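Probable acetyltransferase (Pseudomonas aeruginosa PAO1, PDB 2EUI) is of unknown function but probably transfers acyl groups as an acetyltransferase, and forms a dimer. Local coordinates at residues L13-Y21 against D58-L66. Residues are numbered along the deposited sequence; the frame is centred on the assembly and turned at random.
Sequences LLAPLFVKY and DRLLGFCQL
In this GNAT-family domain, helix 11-24 lies across one face of the mixed sheet, and Leu13, Leu14, Leu17, Phe18 and Tyr21 pack on Leu60 and Phe63 of the central strand 60-71. The axes of helix segment 13-21 and strand segment 60-66 approach to 9.3 Å and cross at -75°. Phe63 stands up from the strand toward the helix; its CG sits between the backbone N and the carbonyl carbon (chi1 75°), from where the ring reaches toward the helix. Leu14 CD1 lies over one face of that ring, 4.0 Å from its centroid, in a CH-pi contact. Leu17 CD2 meets the ring edge in plane, 3.6 Å from Phe63 CD2. At the far end of the ring, Phe63 CZ comes to the edge of Phe18, 3.9 Å from its CD1, and the edge of Phe63 points at the face of Tyr21 in an offset T-shaped pair, planes at 84°. Leu60 CG lies 3.5 Å from the same Leu17 CD2, while Leu60 CD2 touches Leu14 CD1. Leu13 closes the outer end over the backbone of Asp58. Ser72 and Leu73 of the second subunit pack on Phe18 and Tyr21, bringing this layer to the dimer interface. No hydrogen bond crosses between the segments, so apolar burial and aromatic packing hold helix to strand.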
ATOM      1  N   LEU A  13      23.346   9.053   4.370  1.00 29.35           N
ATOM      2  CA  LEU A  13      23.218  10.167   3.443  1.00 27.53           C
ATOM      3  C   LEU A  13      21.759  10.593   3.302  1.00 27.19           C
ATOM      4  O   LEU A  13      21.457  11.781   3.168  1.00 26.81           O
ATOM      5  CB  LEU A  13      23.781   9.789   2.068  1.00 25.74           C
ATOM      6  CG  LEU A  13      23.667  10.918   1.040  1.00 27.08           C
ATOM      7  CD1 LEU A  13      24.464  12.123   1.515  1.00 26.81           C
ATOM      8  CD2 LEU A  13      24.163  10.458  -0.307  1.00 26.92           C
ATOM      9  N   LEU A  14      20.865   9.610   3.362  1.00 25.79           N
ATOM     10  CA  LEU A  14      19.431   9.828   3.204  1.00 24.27           C
ATOM     11  C   LEU A  14      18.659  10.114   4.488  1.00 23.74           C
ATOM     12  O   LEU A  14      17.623  10.786   4.454  1.00 24.19           O
ATOM     13  CB  LEU A  14      18.821   8.613   2.492  1.00 24.67           C
ATOM     14  CG  LEU A  14      17.304   8.516   2.374  1.00 23.80           C
ATOM     15  CD1 LEU A  14      16.793   9.631   1.471  1.00 24.01           C
ATOM     16  CD2 LEU A  14      16.929   7.139   1.843  1.00 22.63           C
ATOM     17  N   ALA A  15      19.152   9.608   5.616  1.00 23.85           N
ATOM     18  CA  ALA A  15      18.486   9.819   6.900  1.00 23.23           C
ATOM     19  C   ALA A  15      18.171  11.295   7.178  1.00 23.62           C
ATOM     20  O   ALA A  15      17.025  11.658   7.441  1.00 24.55           O
ATOM     21  CB  ALA A  15      19.328   9.256   8.007  1.00 23.02           C
ATOM     22  N   PRO A  16      19.183  12.168   7.119  1.00 23.99           N
ATOM     23  CA  PRO A  16      18.897  13.579   7.381  1.00 24.63           C
ATOM     24  C   PRO A  16      17.890  14.208   6.417  1.00 24.04           C
ATOM     25  O   PRO A  16      17.070  15.046   6.816  1.00 22.48           O
ATOM     26  CB  PRO A  16      20.282  14.227   7.323  1.00 23.44           C
ATOM     27  CG  PRO A  16      21.030  13.336   6.389  1.00 25.55           C
ATOM     28  CD  PRO A  16      20.610  11.964   6.825  1.00 25.06           C
ATOM     29  N   LEU A  17      17.939  13.805   5.151  1.00 24.38           N
ATOM     30  CA  LEU A  17      17.003  14.359   4.177  1.00 24.56           C
ATOM     31  C   LEU A  17      15.597  13.802   4.380  1.00 23.62           C
ATOM     32  O   LEU A  17      14.615  14.451   4.030  1.00 23.29           O
ATOM     33  CB  LEU A  17      17.454  14.068   2.747  1.00 24.44           C
ATOM     34  CG  LEU A  17      16.641  14.909   1.758  1.00 25.37           C
ATOM     35  CD1 LEU A  17      16.871  16.390   2.067  1.00 25.35           C
ATOM     36  CD2 LEU A  17      17.044  14.584   0.329  1.00 26.41           C
ATOM     37  N   PHE A  18      15.515  12.599   4.942  1.00 22.71           N
ATOM     38  CA  PHE A  18      14.229  11.965   5.207  1.00 24.55           C
ATOM     39  C   PHE A  18      13.501  12.734   6.312  1.00 25.54           C
ATOM     40  O   PHE A  18      12.266  12.833   6.327  1.00 25.53           O
ATOM     41  CB  PHE A  18      14.445  10.520   5.646  1.00 23.22           C
ATOM     42  CG  PHE A  18      13.180   9.740   5.823  1.00 20.86           C
ATOM     43  CD1 PHE A  18      12.323   9.527   4.753  1.00 19.73           C
ATOM     44  CD2 PHE A  18      12.865   9.175   7.054  1.00 21.60           C
ATOM     45  CE1 PHE A  18      11.170   8.757   4.907  1.00 19.98           C
ATOM     46  CE2 PHE A  18      11.709   8.401   7.216  1.00 21.62           C
ATOM     47  CZ  PHE A  18      10.862   8.192   6.143  1.00 20.12           C
ATOM     48  N   VAL A  19      14.286  13.269   7.236  1.00 24.67           N
ATOM     49  CA  VAL A  19      13.763  14.039   8.346  1.00 25.34           C
ATOM     50  C   VAL A  19      13.163  15.347   7.829  1.00 26.10           C
ATOM     51  O   VAL A  19      12.023  15.684   8.143  1.00 25.72           O
ATOM     52  CB  VAL A  19      14.893  14.329   9.360  1.00 25.94           C
ATOM     53  CG1 VAL A  19      14.419  15.338  10.413  1.00 24.48           C
ATOM     54  CG2 VAL A  19      15.344  13.015  10.011  1.00 24.49           C
ATOM     55  N   LYS A  20      13.945  16.066   7.025  1.00 26.89           N
ATOM     56  CA  LYS A  20      13.527  17.336   6.433  1.00 26.57           C
ATOM     57  C   LYS A  20      12.143  17.186   5.828  1.00 25.90           C
ATOM     58  O   LYS A  20      11.262  18.034   6.017  1.00 26.01           O
ATOM     59  CB  LYS A  20      14.500  17.743   5.326  1.00 27.49           C
ATOM     60  CG  LYS A  20      15.937  17.917   5.760  1.00 26.75           C
ATOM     61  CD  LYS A  20      16.205  19.334   6.187  1.00 26.46           C
ATOM     62  CE  LYS A  20      17.652  19.489   6.567  1.00 26.45           C
ATOM     63  NZ  LYS A  20      18.499  18.749   5.597  1.00 26.05           N
ATOM     64  N   TYR A  21      11.980  16.100   5.077  1.00 26.76           N
ATOM     65  CA  TYR A  21      10.724  15.751   4.410  1.00 26.79           C
ATOM     66  C   TYR A  21       9.549  15.640   5.391  1.00 26.30           C
ATOM     67  O   TYR A  21       8.502  16.256   5.198  1.00 25.54           O
ATOM     68  CB  TYR A  21      10.907  14.423   3.672  1.00 25.94           C
ATOM     69  CG  TYR A  21       9.619  13.738   3.284  1.00 27.74           C
ATOM     70  CD1 TYR A  21       8.796  14.269   2.297  1.00 28.45           C
ATOM     71  CD2 TYR A  21       9.223  12.559   3.908  1.00 27.28           C
ATOM     72  CE1 TYR A  21       7.613  13.644   1.938  1.00 29.19           C
ATOM     73  CE2 TYR A  21       8.045  11.931   3.559  1.00 28.88           C
ATOM     74  CZ  TYR A  21       7.241  12.476   2.571  1.00 30.18           C
ATOM     75  OH  TYR A  21       6.068  11.850   2.205  1.00 30.71           O
ATOM     76  N   ASP A  58      28.503  12.928  -4.071  1.00 41.54           N
ATOM     77  CA  ASP A  58      27.354  12.185  -3.584  1.00 40.76           C
ATOM     78  C   ASP A  58      26.519  13.060  -2.655  1.00 39.41           C
ATOM     79  O   ASP A  58      26.405  12.776  -1.465  1.00 39.95           O
ATOM     80  CB  ASP A  58      27.794  10.916  -2.826  1.00 42.32           C
ATOM     81  CG  ASP A  58      28.407   9.854  -3.741  1.00 43.59           C
ATOM     82  OD1 ASP A  58      27.773   9.505  -4.760  1.00 44.76           O
ATOM     83  OD2 ASP A  58      29.515   9.361  -3.432  1.00 43.28           O
ATOM     84  N   ARG A  59      25.946  14.137  -3.179  1.00 37.64           N
ATOM     85  CA  ARG A  59      25.108  14.961  -2.329  1.00 35.88           C
ATOM     86  C   ARG A  59      23.655  14.785  -2.774  1.00 34.92           C
ATOM     87  O   ARG A  59      23.291  15.000  -3.925  1.00 35.13           O
ATOM     88  CB  ARG A  59      25.575  16.424  -2.348  1.00 34.49           C
ATOM     89  CG  ARG A  59      24.824  17.374  -3.228  1.00 34.47           C
ATOM     90  CD  ARG A  59      24.935  18.789  -2.655  1.00 34.92           C
ATOM     91  NE  ARG A  59      24.045  19.732  -3.329  1.00 34.49           N
ATOM     92  CZ  ARG A  59      24.246  20.175  -4.562  1.00 35.36           C
ATOM     93  NH1 ARG A  59      25.310  19.761  -5.249  1.00 35.29           N
ATOM     94  NH2 ARG A  59      23.378  21.018  -5.112  1.00 35.34           N
ATOM     95  N   LEU A  60      22.841  14.336  -1.834  1.00 34.43           N
ATOM     96  CA  LEU A  60      21.433  14.070  -2.062  1.00 33.77           C
ATOM     97  C   LEU A  60      20.613  15.337  -2.369  1.00 33.29           C
ATOM     98  O   LEU A  60      20.410  16.188  -1.499  1.00 32.69           O
ATOM     99  CB  LEU A  60      20.892  13.355  -0.824  1.00 34.75           C
ATOM    100  CG  LEU A  60      19.607  12.542  -0.882  1.00 35.58           C
ATOM    101  CD1 LEU A  60      19.696  11.475  -1.981  1.00 35.92           C
ATOM    102  CD2 LEU A  60      19.392  11.914   0.494  1.00 35.82           C
ATOM    103  N   LEU A  61      20.133  15.445  -3.608  1.00 32.54           N
ATOM    104  CA  LEU A  61      19.349  16.604  -4.042  1.00 30.85           C
ATOM    105  C   LEU A  61      17.882  16.351  -3.780  1.00 31.32           C
ATOM    106  O   LEU A  61      17.082  17.280  -3.632  1.00 32.20           O
ATOM    107  CB  LEU A  61      19.562  16.854  -5.535  1.00 28.83           C
ATOM    108  CG  LEU A  61      21.027  16.916  -5.993  1.00 28.48           C
ATOM    109  CD1 LEU A  61      21.088  16.697  -7.479  1.00 27.58           C
ATOM    110  CD2 LEU A  61      21.658  18.248  -5.603  1.00 26.16           C
ATOM    111  N   GLY A  62      17.532  15.075  -3.730  1.00 30.79           N
ATOM    112  CA  GLY A  62      16.153  14.709  -3.483  1.00 31.16           C
ATOM    113  C   GLY A  62      16.010  13.200  -3.464  1.00 30.52           C
ATOM    114  O   GLY A  62      16.959  12.468  -3.765  1.00 29.71           O
ATOM    115  N   PHE A  63      14.830  12.719  -3.104  1.00 27.38           N
ATOM    116  CA  PHE A  63      14.642  11.292  -3.075  1.00 26.84           C
ATOM    117  C   PHE A  63      13.183  10.927  -3.299  1.00 25.75           C
ATOM    118  O   PHE A  63      12.288  11.760  -3.190  1.00 25.03           O
ATOM    119  CB  PHE A  63      15.145  10.728  -1.747  1.00 25.29           C
ATOM    120  CG  PHE A  63      14.235  11.005  -0.603  1.00 24.70           C
ATOM    121  CD1 PHE A  63      13.168  10.160  -0.328  1.00 23.32           C
ATOM    122  CD2 PHE A  63      14.393  12.150   0.160  1.00 24.29           C
ATOM    123  CE1 PHE A  63      12.273  10.458   0.687  1.00 22.99           C
ATOM    124  CE2 PHE A  63      13.496  12.453   1.181  1.00 23.52           C
ATOM    125  CZ  PHE A  63      12.438  11.609   1.443  1.00 22.42           C
ATOM    126  N   CYS A  64      12.961   9.658  -3.595  1.00 27.26           N
ATOM    127  CA  CYS A  64      11.627   9.154  -3.860  1.00 27.65           C
ATOM    128  C   CYS A  64      11.441   7.765  -3.224  1.00 24.36           C
ATOM    129  O   CYS A  64      12.393   6.995  -3.113  1.00 23.99           O
ATOM    130  CB  CYS A  64      11.448   9.103  -5.383  1.00 28.85           C
ATOM    131  SG  CYS A  64      10.016   8.239  -5.950  1.00 36.07           S
ATOM    132  N   GLN A  65      10.228   7.459  -2.777  1.00 20.23           N
ATOM    133  CA  GLN A  65       9.972   6.142  -2.196  1.00 21.32           C
ATOM    134  C   GLN A  65       8.649   5.539  -2.651  1.00 20.74           C
ATOM    135  O   GLN A  65       7.603   6.200  -2.665  1.00 21.56           O
ATOM    136  CB  GLN A  65      10.020   6.165  -0.658  1.00 18.88           C
ATOM    137  CG  GLN A  65       9.918   4.774  -0.023  1.00 15.02           C
ATOM    138  CD  GLN A  65      10.203   4.779   1.481  1.00 16.65           C
ATOM    139  OE1 GLN A  65       9.648   5.591   2.238  1.00 16.96           O
ATOM    140  NE2 GLN A  65      11.063   3.865   1.918  1.00 12.81           N
ATOM    141  N   LEU A  66       8.715   4.276  -3.045  1.00 20.52           N
ATOM    142  CA  LEU A  66       7.537   3.567  -3.490  1.00 21.49           C
ATOM    143  C   LEU A  66       7.444   2.281  -2.699  1.00 21.16           C
ATOM    144  O   LEU A  66       8.461   1.719  -2.303  1.00 21.74           O
ATOM    145  CB  LEU A  66       7.637   3.243  -4.986  1.00 23.06           C
ATOM    146  CG  LEU A  66       7.819   4.391  -5.985  1.00 23.14           C
ATOM    147  CD1 LEU A  66       9.278   4.803  -6.068  1.00 24.44           C
ATOM    148  CD2 LEU A  66       7.353   3.935  -7.335  1.00 24.09           C
TER